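Local coordinates for protein GphF Dehydratase 1 (Archangium violaceum, PDB 6MBF) that probably removes water from a growing polyketide chain and takes part in shifting its double bond during gephyronic acid assembly, at residues 153-161 with 211-222; 191-202 with 234-242. All coordinates share one frame; numbering follows the deposited sequence.

Contact 1 of 2, residues 153-161 with 211-222; sequences AYYERMRIY and FALIYAHESHRE
Y154 takes the methyl CB of A212 over one face of its ring, a CH-pi contact with CB 4.2 Å from the ring centroid. M158 CG, one helical turn on, lies against the opposite face, clasping the ring between the two. Because Y154 CG stands anti to the backbone N (chi1 167°), the phenol reaches past A212, and its OH comes to 3.6 Å from F211 CB, at the edge of the F211 ring; Q208 is the hydrogen-bond partner of this hydroxyl. Sulfur follows: M158, bent at chi2 and chi3, brings SD obliquely to 3.9 Å from Y215 CE1, a Met-aromatic contact, while H220 CB sits over the centre of one face of that tyrosine.

The polar contacts gather at the H220 end. Y161 OH donates to H220 O at 2.7 Å, from 28° out of the carbonyl plane. R157 CB lies above one face of the imidazole, and a water at the ring's edge ties H220 NE2 (2.9 Å) to R157 O (2.8 Å). Flanking H220, S219 OG accepts from R221 N in an ST turn.

In this half of the double-hotdog fold, helix 151-158 borders the C-terminal end of helix 200-214. A212 and L213 rest on L172 of strand 169-175, I214 meets L248 of strand 241-248, and R284 of strand 273-284 holds S219 O and E222 O.

Contact 2 of 2, residues 191-202 with 234-242; sequences QESASYELHPAL and LRARGVREV
E197 O takes the backbone N-H of G238 at 3.0 Å (158° at the hydrogen), and the tight part of the contact is built round this bond, where the loop leading into helix 200-214 packs on the turn between strands 224-234 and 241-248. A water also donates to E197 O and links it to A236 O and V239 N. G238 has positive phi, and a side chain on it would crowd S193 O. Next to it, L234 CD2 packs 3.8 Å from E197 CB. Toward helix 200-214, L202 drives CD1 against the backbone, 3.4 Å from V239 O, with CD2 4.0 Å from V242 CG2; E241 N is buried here with no partner in the model.

On the solvent side R240, an exposed arginine, lays its CG against S193 CB at 3.8 Å.

R237 runs alongside E197, both pointing the same way, and its NH2 comes to the syn side of E197 OE2 at 2.8 Å, tilted from both planes. The bond is bent (130°), with carboxylate and guanidinium planes 66° apart, and a water donates to E197 OE1 and accepts, weakly, from the same NH2. A leucine in place of R237 would probably leave E197 OE2 without its charged mate and the carboxylate freer to turn, with R64 of helix 52-65 still holding OE1. E197 thus uses its carbonyl to fasten the 234-242 turn and its carboxylate to sit between two arginines, an environment likely to favour the ionised form.

How the contacts relate
Contacts 1 and 2 share helix 200-214 but take opposite ends of it: contact 2 lies at its start, where H199 caps the helix by accepting from A201 N, and contact 1 at its finish. Their centres are 25 Å apart and their nearest atoms about 9 Å, with no touch. Strands connect them too. Strand 224-234 starts just beyond 211-222 and ends at L234 in contact 2, while strand 241-248 leaves contact 2 and goes on to pack L246 and L248 against L213. The segments alternate along the chain. On the contact 1 side, the F211 side chain is about 6 Å from the bound magnesium ion.

Contact 1 of 2, residues 153-161 with 211-222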
loop_
_atom_site.group_PDB
_atom_site.type_symbol
_atom_site.label_atom_id
_atom_site.label_comp_id
_atom_site.label_asym_id
_atom_site.label_seq_id
_atom_site.Cartn_x
_atom_site.Cartn_y
_atom_site.Cartn_z
ATOM N N ALA A 153 -22.013 5.902 -2.297
ATOM C CA ALA A 153 -22.019 5.907 -3.756
ATOM C C ALA A 153 -20.647 5.543 -4.308
ATOM O O ALA A 153 -20.546 4.843 -5.323
ATOM C CB ALA A 153 -22.456 7.276 -4.276
ATOM N N TYR A 154 -19.581 6.027 -3.654
ATOM C CA TYR A 154 -18.223 5.661 -4.049
ATOM C C TYR A 154 -18.000 4.159 -3.912
ATOM O O TYR A 154 -17.547 3.499 -4.855
ATOM C CB TYR A 154 -17.194 6.452 -3.218
ATOM C CG TYR A 154 -15.786 5.902 -3.357
ATOM C CD1 TYR A 154 -14.983 6.244 -4.436
ATOM C CD2 TYR A 154 -15.277 5.011 -2.420
ATOM C CE1 TYR A 154 -13.697 5.704 -4.577
ATOM C CE2 TYR A 154 -13.999 4.483 -2.544
ATOM C CZ TYR A 154 -13.222 4.827 -3.628
ATOM O OH TYR A 154 -11.962 4.272 -3.757
ATOM N N TYR A 155 -18.336 3.596 -2.748
ATOM C CA TYR A 155 -18.127 2.170 -2.514
ATOM C C TYR A 155 -18.918 1.314 -3.497
ATOM O O TYR A 155 -18.425 0.286 -3.984
ATOM C CB TYR A 155 -18.530 1.823 -1.086
ATOM C CG TYR A 155 -17.554 2.275 -0.031
ATOM C CD1 TYR A 155 -18.002 2.755 1.187
ATOM C CD2 TYR A 155 -16.180 2.188 -0.244
ATOM C CE1 TYR A 155 -17.114 3.152 2.165
ATOM C CE2 TYR A 155 -15.285 2.581 0.724
ATOM C CZ TYR A 155 -15.759 3.062 1.927
ATOM O OH TYR A 155 -14.886 3.453 2.907
ATOM N N GLU A 156 -20.153 1.713 -3.790
ATOM C CA GLU A 156 -20.976 0.911 -4.679
ATOM C C GLU A 156 -20.426 0.929 -6.101
ATOM O O GLU A 156 -20.388 -0.112 -6.761
ATOM C CB GLU A 156 -22.425 1.393 -4.593
ATOM C CG GLU A 156 -23.070 0.930 -3.277
ATOM C CD GLU A 156 -24.507 1.385 -3.114
ATOM O OE1 GLU A 156 -25.008 1.372 -1.970
ATOM O OE2 GLU A 156 -25.127 1.759 -4.124
ATOM N N ARG A 157 -19.937 2.084 -6.568
ATOM C CA ARG A 157 -19.288 2.136 -7.877
ATOM C C ARG A 157 -17.986 1.340 -7.898
ATOM O O ARG A 157 -17.635 0.737 -8.920
ATOM C CB ARG A 157 -19.007 3.583 -8.276
ATOM C CG ARG A 157 -20.238 4.440 -8.502
ATOM C CD ARG A 157 -19.862 5.911 -8.400
ATOM N NE ARG A 157 -19.952 6.614 -9.674
ATOM C CZ ARG A 157 -20.699 7.696 -9.869
ATOM N NH1 ARG A 157 -21.408 8.203 -8.869
ATOM N NH2 ARG A 157 -20.727 8.280 -11.060
ATOM N N MET A 158 -17.244 1.343 -6.790
ATOM C CA MET A 158 -15.950 0.673 -6.734
ATOM C C MET A 158 -16.050 -0.806 -6.367
ATOM O O MET A 158 -15.018 -1.483 -6.299
ATOM C CB MET A 158 -15.027 1.389 -5.734
ATOM C CG MET A 158 -14.652 2.823 -6.137
ATOM S SD MET A 158 -13.621 2.917 -7.619
ATOM C CE MET A 158 -12.051 2.336 -6.976
ATOM N N ARG A 159 -17.251 -1.336 -6.136
ATOM C CA ARG A 159 -17.322 -2.718 -5.674
ATOM C C ARG A 159 -16.913 -3.720 -6.744
ATOM O O ARG A 159 -16.655 -4.883 -6.408
ATOM C CB ARG A 159 -18.725 -3.037 -5.156
ATOM C CG ARG A 159 -19.778 -3.199 -6.226
ATOM C CD ARG A 159 -21.154 -3.297 -5.567
ATOM N NE ARG A 159 -22.241 -3.000 -6.495
ATOM C CZ ARG A 159 -22.992 -3.922 -7.082
ATOM N NH1 ARG A 159 -22.779 -5.208 -6.838
ATOM N NH2 ARG A 159 -23.962 -3.556 -7.909
ATOM N N ILE A 160 -16.804 -3.294 -8.009
ATOM C CA ILE A 160 -16.231 -4.149 -9.038
ATOM C C ILE A 160 -14.730 -4.308 -8.858
ATOM O O ILE A 160 -14.134 -5.233 -9.433
ATOM C CB ILE A 160 -16.554 -3.605 -10.442
ATOM C CG1 ILE A 160 -16.050 -2.168 -10.602
ATOM C CG2 ILE A 160 -18.050 -3.667 -10.691
ATOM C CD1 ILE A 160 -16.138 -1.659 -12.025
ATOM N N TYR A 161 -14.100 -3.422 -8.077
ATOM C CA TYR A 161 -12.676 -3.503 -7.790
ATOM C C TYR A 161 -12.359 -3.922 -6.364
ATOM O O TYR A 161 -11.255 -4.415 -6.123
ATOM C CB TYR A 161 -11.995 -2.151 -8.030
ATOM C CG TYR A 161 -12.248 -1.560 -9.389
ATOM C CD1 TYR A 161 -12.084 -2.317 -10.542
ATOM C CD2 TYR A 161 -12.649 -0.233 -9.519
ATOM C CE1 TYR A 161 -12.313 -1.760 -11.804
ATOM C CE2 TYR A 161 -12.888 0.323 -10.768
ATOM C CZ TYR A 161 -12.719 -0.440 -11.895
ATOM O OH TYR A 161 -12.947 0.132 -13.124
ATOM N N PHE A 211 -8.542 8.307 -4.581
ATOM C CA PHE A 211 -9.432 7.848 -5.650
ATOM C C PHE A 211 -10.770 8.570 -5.603
ATOM O O PHE A 211 -11.302 8.984 -6.644
ATOM C CB PHE A 211 -9.680 6.343 -5.531
ATOM C CG PHE A 211 -8.473 5.476 -5.784
ATOM C CD1 PHE A 211 -7.320 5.976 -6.371
ATOM C CD2 PHE A 211 -8.528 4.128 -5.464
ATOM C CE1 PHE A 211 -6.237 5.135 -6.615
ATOM C CE2 PHE A 211 -7.446 3.291 -5.698
ATOM C CZ PHE A 211 -6.305 3.800 -6.274
ATOM N N ALA A 212 -11.342 8.705 -4.403
ATOM C CA ALA A 212 -12.654 9.327 -4.263
ATOM C C ALA A 212 -12.635 10.773 -4.742
ATOM O O ALA A 212 -13.617 11.253 -5.316
ATOM C CB ALA A 212 -13.121 9.244 -2.806
ATOM N N LEU A 213 -11.527 11.488 -4.523
ATOM C CA LEU A 213 -11.431 12.849 -5.040
ATOM C C LEU A 213 -11.321 12.854 -6.561
ATOM O O LEU A 213 -12.038 13.598 -7.243
ATOM C CB LEU A 213 -10.244 13.574 -4.405
ATOM C CG LEU A 213 -10.665 14.552 -3.316
ATOM C CD1 LEU A 213 -11.256 13.786 -2.132
ATOM C CD2 LEU A 213 -9.488 15.406 -2.894
ATOM N N ILE A 214 -10.437 12.016 -7.110
ATOM C CA ILE A 214 -10.265 11.938 -8.559
ATOM C C ILE A 214 -11.594 11.628 -9.246
ATOM O O ILE A 214 -11.995 12.315 -10.191
ATOM C CB ILE A 214 -9.198 10.885 -8.914
ATOM C CG1 ILE A 214 -7.807 11.343 -8.456
ATOM C CG2 ILE A 214 -9.218 10.591 -10.402
ATOM C CD1 ILE A 214 -6.789 10.219 -8.429
ATOM N N TYR A 215 -12.298 10.596 -8.775
ATOM C CA TYR A 215 -13.453 10.063 -9.495
ATOM C C TYR A 215 -14.682 10.949 -9.369
ATOM O O TYR A 215 -15.699 10.675 -10.022
ATOM C CB TYR A 215 -13.751 8.636 -9.024
ATOM C CG TYR A 215 -12.669 7.656 -9.433
ATOM C CD1 TYR A 215 -12.278 6.619 -8.593
ATOM C CD2 TYR A 215 -12.032 7.777 -10.664
ATOM C CE1 TYR A 215 -11.285 5.717 -8.980
ATOM C CE2 TYR A 215 -11.038 6.890 -11.051
ATOM C CZ TYR A 215 -10.670 5.866 -10.201
ATOM O OH TYR A 215 -9.690 4.989 -10.588
ATOM N N ALA A 216 -14.606 12.016 -8.574
ATOM C CA ALA A 216 -15.622 13.056 -8.650
ATOM C C ALA A 216 -15.607 13.755 -10.003
ATOM O O ALA A 216 -16.632 14.313 -10.411
ATOM C CB ALA A 216 -15.423 14.078 -7.531
ATOM N N HIS A 217 -14.482 13.708 -10.722
ATOM C CA HIS A 217 -14.298 14.477 -11.944
ATOM C C HIS A 217 -14.049 13.648 -13.195
ATOM O O HIS A 217 -14.137 14.203 -14.297
ATOM C CB HIS A 217 -13.124 15.455 -11.785
ATOM C CG HIS A 217 -13.200 16.285 -10.544
ATOM N ND1 HIS A 217 -14.035 17.375 -10.429
ATOM C CD2 HIS A 217 -12.551 16.179 -9.361
ATOM C CE1 HIS A 217 -13.894 17.909 -9.229
ATOM N NE2 HIS A 217 -13.002 17.201 -8.559
ATOM N N GLU A 218 -13.718 12.364 -13.072
ATOM C CA GLU A 218 -13.473 11.545 -14.248
ATOM C C GLU A 218 -13.816 10.093 -13.939
ATOM O O GLU A 218 -14.053 9.714 -12.787
ATOM C CB GLU A 218 -12.023 11.698 -14.746
ATOM C CG GLU A 218 -10.939 11.470 -13.701
ATOM C CD GLU A 218 -9.553 11.802 -14.232
ATOM O OE1 GLU A 218 -8.895 12.705 -13.680
ATOM O OE2 GLU A 218 -9.124 11.166 -15.218
ATOM N N SER A 219 -13.843 9.281 -14.994
ATOM C CA SER A 219 -14.409 7.940 -14.914
ATOM C C SER A 219 -13.525 6.994 -14.110
ATOM O O SER A 219 -12.296 7.071 -14.143
ATOM C CB SER A 219 -14.616 7.372 -16.323
ATOM O OG SER A 219 -14.954 5.991 -16.290
ATOM N N HIS A 220 -14.170 6.062 -13.409
ATOM C CA HIS A 220 -13.453 4.992 -12.733
ATOM C C HIS A 220 -13.225 3.776 -13.628
ATOM O O HIS A 220 -12.650 2.784 -13.166
ATOM C CB HIS A 220 -14.193 4.583 -11.451
ATOM C CG HIS A 220 -15.484 3.871 -11.697
ATOM N ND1 HIS A 220 -16.509 4.421 -12.435
ATOM C CD2 HIS A 220 -15.919 2.650 -11.299
ATOM C CE1 HIS A 220 -17.519 3.571 -12.483
ATOM N NE2 HIS A 220 -17.188 2.490 -11.800
ATOM N N ARG A 221 -13.643 3.823 -14.895
ATOM C CA ARG A 221 -13.191 2.815 -15.844
ATOM C C ARG A 221 -11.717 3.047 -16.176
ATOM O O ARG A 221 -11.237 4.182 -16.178
ATOM C CB ARG A 221 -14.037 2.844 -17.123
ATOM C CG ARG A 221 -13.861 1.597 -17.988
ATOM C CD ARG A 221 -14.682 1.629 -19.277
ATOM N NE ARG A 221 -13.987 2.304 -20.373
ATOM C CZ ARG A 221 -12.920 1.816 -21.003
ATOM N NH1 ARG A 221 -12.400 0.649 -20.645
ATOM N NH2 ARG A 221 -12.361 2.502 -21.988
ATOM N N GLU A 222 -10.993 1.951 -16.460
ATOM C CA GLU A 222 -9.534 1.977 -16.577
ATOM C C GLU A 222 -8.965 2.627 -15.319
ATOM O O GLU A 222 -8.360 3.708 -15.394
ATOM C CB GLU A 222 -9.072 2.743 -17.819
ATOM C CG GLU A 222 -9.839 2.439 -19.090
ATOM C CD GLU A 222 -9.745 3.577 -20.090
ATOM O OE1 GLU A 222 -10.748 4.306 -20.277
ATOM O OE2 GLU A 222 -8.655 3.759 -20.672
HETATM O O HOH W 1 -19.081 0.319 -11.320
HETATM O O HOH W 2 -12.351 -0.612 -16.406
#

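Contact 2 of 2, residues 191-202 with 234-242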
loop_
_atom_site.group_PDB
_atom_site.type_symbol
_atom_site.label_atom_id
_atom_site.label_comp_id
_atom_site.label_asym_id
_atom_site.label_seq_id
_atom_site.Cartn_x
_atom_site.Cartn_y
_atom_site.Cartn_z
ATOM N N GLN A 191 -8.172 -6.864 14.060
ATOM C CA GLN A 191 -7.593 -7.797 15.019
ATOM C C GLN A 191 -6.141 -8.136 14.714
ATOM O O GLN A 191 -5.494 -8.810 15.525
ATOM C CB GLN A 191 -8.425 -9.083 15.057
ATOM C CG GLN A 191 -9.876 -8.861 15.444
ATOM C CD GLN A 191 -10.008 -7.957 16.651
ATOM O OE1 GLN A 191 -10.603 -6.880 16.576
ATOM N NE2 GLN A 191 -9.442 -8.387 17.774
ATOM N N GLU A 192 -5.615 -7.683 13.577
ATOM C CA GLU A 192 -4.300 -8.072 13.089
ATOM C C GLU A 192 -3.262 -6.966 13.246
ATOM O O GLU A 192 -2.293 -6.925 12.481
ATOM C CB GLU A 192 -4.391 -8.490 11.623
ATOM C CG GLU A 192 -5.303 -9.662 11.387
ATOM C CD GLU A 192 -5.673 -9.846 9.920
ATOM O OE1 GLU A 192 -5.510 -8.901 9.115
ATOM O OE2 GLU A 192 -6.140 -10.948 9.579
ATOM N N SER A 193 -3.432 -6.078 14.231
ATOM C CA SER A 193 -2.506 -4.956 14.377
ATOM C C SER A 193 -1.105 -5.416 14.761
ATOM O O SER A 193 -0.122 -4.749 14.419
ATOM C CB SER A 193 -3.033 -3.951 15.407
ATOM O OG SER A 193 -2.921 -4.457 16.727
ATOM N N ALA A 194 -0.986 -6.537 15.469
ATOM C CA ALA A 194 0.334 -7.041 15.818
ATOM C C ALA A 194 1.064 -7.655 14.631
ATOM O O ALA A 194 2.258 -7.949 14.745
ATOM C CB ALA A 194 0.225 -8.072 16.943
ATOM N N SER A 195 0.388 -7.850 13.500
ATOM C CA SER A 195 0.974 -8.621 12.414
ATOM C C SER A 195 1.694 -7.771 11.379
ATOM O O SER A 195 2.587 -8.288 10.698
ATOM C CB SER A 195 -0.106 -9.451 11.706
ATOM O OG SER A 195 -0.645 -10.424 12.581
ATOM N N TYR A 196 1.329 -6.502 11.240
ATOM C CA TYR A 196 1.842 -5.644 10.181
ATOM C C TYR A 196 2.503 -4.406 10.772
ATOM O O TYR A 196 2.113 -3.919 11.839
ATOM C CB TYR A 196 0.723 -5.182 9.228
ATOM C CG TYR A 196 0.052 -6.288 8.448
ATOM C CD1 TYR A 196 0.642 -6.828 7.311
ATOM C CD2 TYR A 196 -1.182 -6.787 8.846
ATOM C CE1 TYR A 196 0.013 -7.851 6.587
ATOM C CE2 TYR A 196 -1.815 -7.794 8.137
ATOM C CZ TYR A 196 -1.216 -8.325 7.008
ATOM O OH TYR A 196 -1.845 -9.330 6.301
ATOM N N GLU A 197 3.482 -3.862 10.050
ATOM C CA GLU A 197 3.972 -2.546 10.427
ATOM C C GLU A 197 2.887 -1.501 10.208
ATOM O O GLU A 197 2.548 -0.743 11.122
ATOM C CB GLU A 197 5.239 -2.204 9.647
ATOM C CG GLU A 197 6.268 -3.346 9.615
ATOM C CD GLU A 197 6.850 -3.665 10.997
ATOM O OE1 GLU A 197 7.496 -4.724 11.154
ATOM O OE2 GLU A 197 6.654 -2.873 11.932
ATOM N N LEU A 198 2.320 -1.463 9.003
ATOM C CA LEU A 198 1.144 -0.646 8.704
ATOM C C LEU A 198 0.197 -1.505 7.882
ATOM O O LEU A 198 0.527 -1.885 6.753
ATOM C CB LEU A 198 1.525 0.621 7.945
ATOM C CG LEU A 198 0.359 1.560 7.654
ATOM C CD1 LEU A 198 -0.257 2.077 8.950
ATOM C CD2 LEU A 198 0.822 2.701 6.793
ATOM N N HIS A 199 -0.968 -1.823 8.442
ATOM C CA HIS A 199 -1.856 -2.766 7.783
ATOM C C HIS A 199 -2.131 -2.328 6.342
ATOM O O HIS A 199 -2.529 -1.177 6.113
ATOM C CB HIS A 199 -3.173 -2.902 8.551
ATOM C CG HIS A 199 -3.897 -4.175 8.253
ATOM N ND1 HIS A 199 -4.259 -4.537 6.973
ATOM C CD2 HIS A 199 -4.304 -5.183 9.061
ATOM C CE1 HIS A 199 -4.857 -5.715 7.006
ATOM N NE2 HIS A 199 -4.892 -6.131 8.260
ATOM N N PRO A 200 -1.895 -3.193 5.355
ATOM C CA PRO A 200 -2.229 -2.829 3.964
ATOM C C PRO A 200 -3.642 -2.310 3.797
ATOM O O PRO A 200 -3.860 -1.402 2.987
ATOM C CB PRO A 200 -2.010 -4.145 3.207
ATOM C CG PRO A 200 -0.926 -4.837 3.999
ATOM C CD PRO A 200 -1.196 -4.488 5.438
ATOM N N ALA A 201 -4.607 -2.852 4.549
ATOM C CA ALA A 201 -5.985 -2.383 4.425
ATOM C C ALA A 201 -6.106 -0.924 4.836
ATOM O O ALA A 201 -6.891 -0.167 4.248
ATOM C CB ALA A 201 -6.921 -3.246 5.272
ATOM N N LEU A 202 -5.358 -0.514 5.863
ATOM C CA LEU A 202 -5.426 0.872 6.310
ATOM C C LEU A 202 -4.786 1.814 5.292
ATOM O O LEU A 202 -5.366 2.843 4.932
ATOM C CB LEU A 202 -4.771 1.005 7.687
ATOM C CG LEU A 202 -4.946 2.354 8.400
ATOM C CD1 LEU A 202 -4.944 2.152 9.896
ATOM C CD2 LEU A 202 -3.834 3.312 8.017
ATOM N N LEU A 234 7.234 5.682 8.249
ATOM C CA LEU A 234 6.324 5.210 9.287
ATOM C C LEU A 234 6.928 5.478 10.659
ATOM O O LEU A 234 8.060 5.062 10.933
ATOM C CB LEU A 234 6.041 3.716 9.129
ATOM C CG LEU A 234 5.050 3.088 10.107
ATOM C CD1 LEU A 234 3.633 3.639 9.916
ATOM C CD2 LEU A 234 5.047 1.574 9.955
ATOM N N ARG A 235 6.168 6.158 11.522
ATOM C CA ARG A 235 6.647 6.542 12.844
ATOM C C ARG A 235 6.017 5.763 13.983
ATOM O O ARG A 235 6.497 5.870 15.117
ATOM C CB ARG A 235 6.397 8.034 13.102
ATOM C CG ARG A 235 6.830 8.945 11.988
ATOM C CD ARG A 235 6.849 10.384 12.465
ATOM N NE ARG A 235 7.539 11.254 11.520
ATOM C CZ ARG A 235 8.135 12.390 11.857
ATOM N NH1 ARG A 235 8.129 12.788 13.122
ATOM N NH2 ARG A 235 8.741 13.124 10.934
ATOM N N ALA A 236 4.926 5.046 13.739
ATOM C CA ALA A 236 4.302 4.213 14.757
ATOM C C ALA A 236 3.818 2.932 14.097
ATOM O O ALA A 236 3.279 2.972 12.988
ATOM C CB ALA A 236 3.135 4.937 15.440
ATOM N N ARG A 237 4.026 1.802 14.767
ATOM C CA ARG A 237 3.640 0.500 14.243
ATOM C C ARG A 237 2.262 0.095 14.767
ATOM O O ARG A 237 1.809 0.558 15.815
ATOM C CB ARG A 237 4.663 -0.568 14.630
ATOM C CG ARG A 237 6.078 -0.057 14.824
ATOM C CD ARG A 237 6.887 -0.052 13.543
ATOM N NE ARG A 237 8.321 0.009 13.830
ATOM C CZ ARG A 237 9.097 -1.061 13.997
ATOM N NH1 ARG A 237 10.392 -0.920 14.258
ATOM N NH2 ARG A 237 8.577 -2.277 13.892
ATOM N N GLY A 238 1.597 -0.777 14.013
ATOM C CA GLY A 238 0.365 -1.395 14.471
ATOM C C GLY A 238 -0.823 -0.469 14.625
ATOM O O GLY A 238 -1.709 -0.741 15.439
ATOM N N VAL A 239 -0.876 0.609 13.853
ATOM C CA VAL A 239 -1.967 1.576 13.954
ATOM C C VAL A 239 -3.213 1.016 13.278
ATOM O O VAL A 239 -3.128 0.388 12.217
ATOM C CB VAL A 239 -1.530 2.914 13.328
ATOM C CG1 VAL A 239 -2.703 3.878 13.254
ATOM C CG2 VAL A 239 -0.385 3.525 14.133
ATOM N N ARG A 240 -4.387 1.226 13.897
ATOM C CA ARG A 240 -5.648 0.709 13.380
ATOM C C ARG A 240 -6.590 1.797 12.888
ATOM O O ARG A 240 -7.623 1.474 12.291
ATOM C CB ARG A 240 -6.388 -0.110 14.457
ATOM C CG ARG A 240 -5.515 -1.102 15.222
ATOM C CD ARG A 240 -6.371 -2.039 16.078
ATOM N NE ARG A 240 -7.138 -1.329 17.098
ATOM C CZ ARG A 240 -8.083 -1.897 17.839
ATOM N NH1 ARG A 240 -8.379 -3.180 17.660
ATOM N NH2 ARG A 240 -8.737 -1.186 18.751
ATOM N N GLU A 241 -6.259 3.066 13.113
ATOM C CA GLU A 241 -7.209 4.150 12.915
ATOM C C GLU A 241 -6.422 5.439 12.766
ATOM O O GLU A 241 -5.554 5.732 13.599
ATOM C CB GLU A 241 -8.190 4.238 14.093
ATOM C CG GLU A 241 -9.287 5.277 13.913
ATOM C CD GLU A 241 -10.306 5.257 15.043
ATOM O OE1 GLU A 241 -10.073 4.557 16.055
ATOM O OE2 GLU A 241 -11.331 5.957 14.923
ATOM N N VAL A 242 -6.700 6.197 11.698
ATOM C CA VAL A 242 -6.021 7.465 11.455
ATOM C C VAL A 242 -6.996 8.470 10.863
ATOM O O VAL A 242 -8.054 8.118 10.331
ATOM C CB VAL A 242 -4.807 7.351 10.494
ATOM C CG1 VAL A 242 -3.700 6.468 11.079
ATOM C CG2 VAL A 242 -5.254 6.845 9.132
HETATM O O HOH W 3 1.188 1.587 11.904
HETATM O O HOH W 4 8.592 -5.314 13.534
HETATM O O HOH W 5 -1.423 -1.649 11.158
#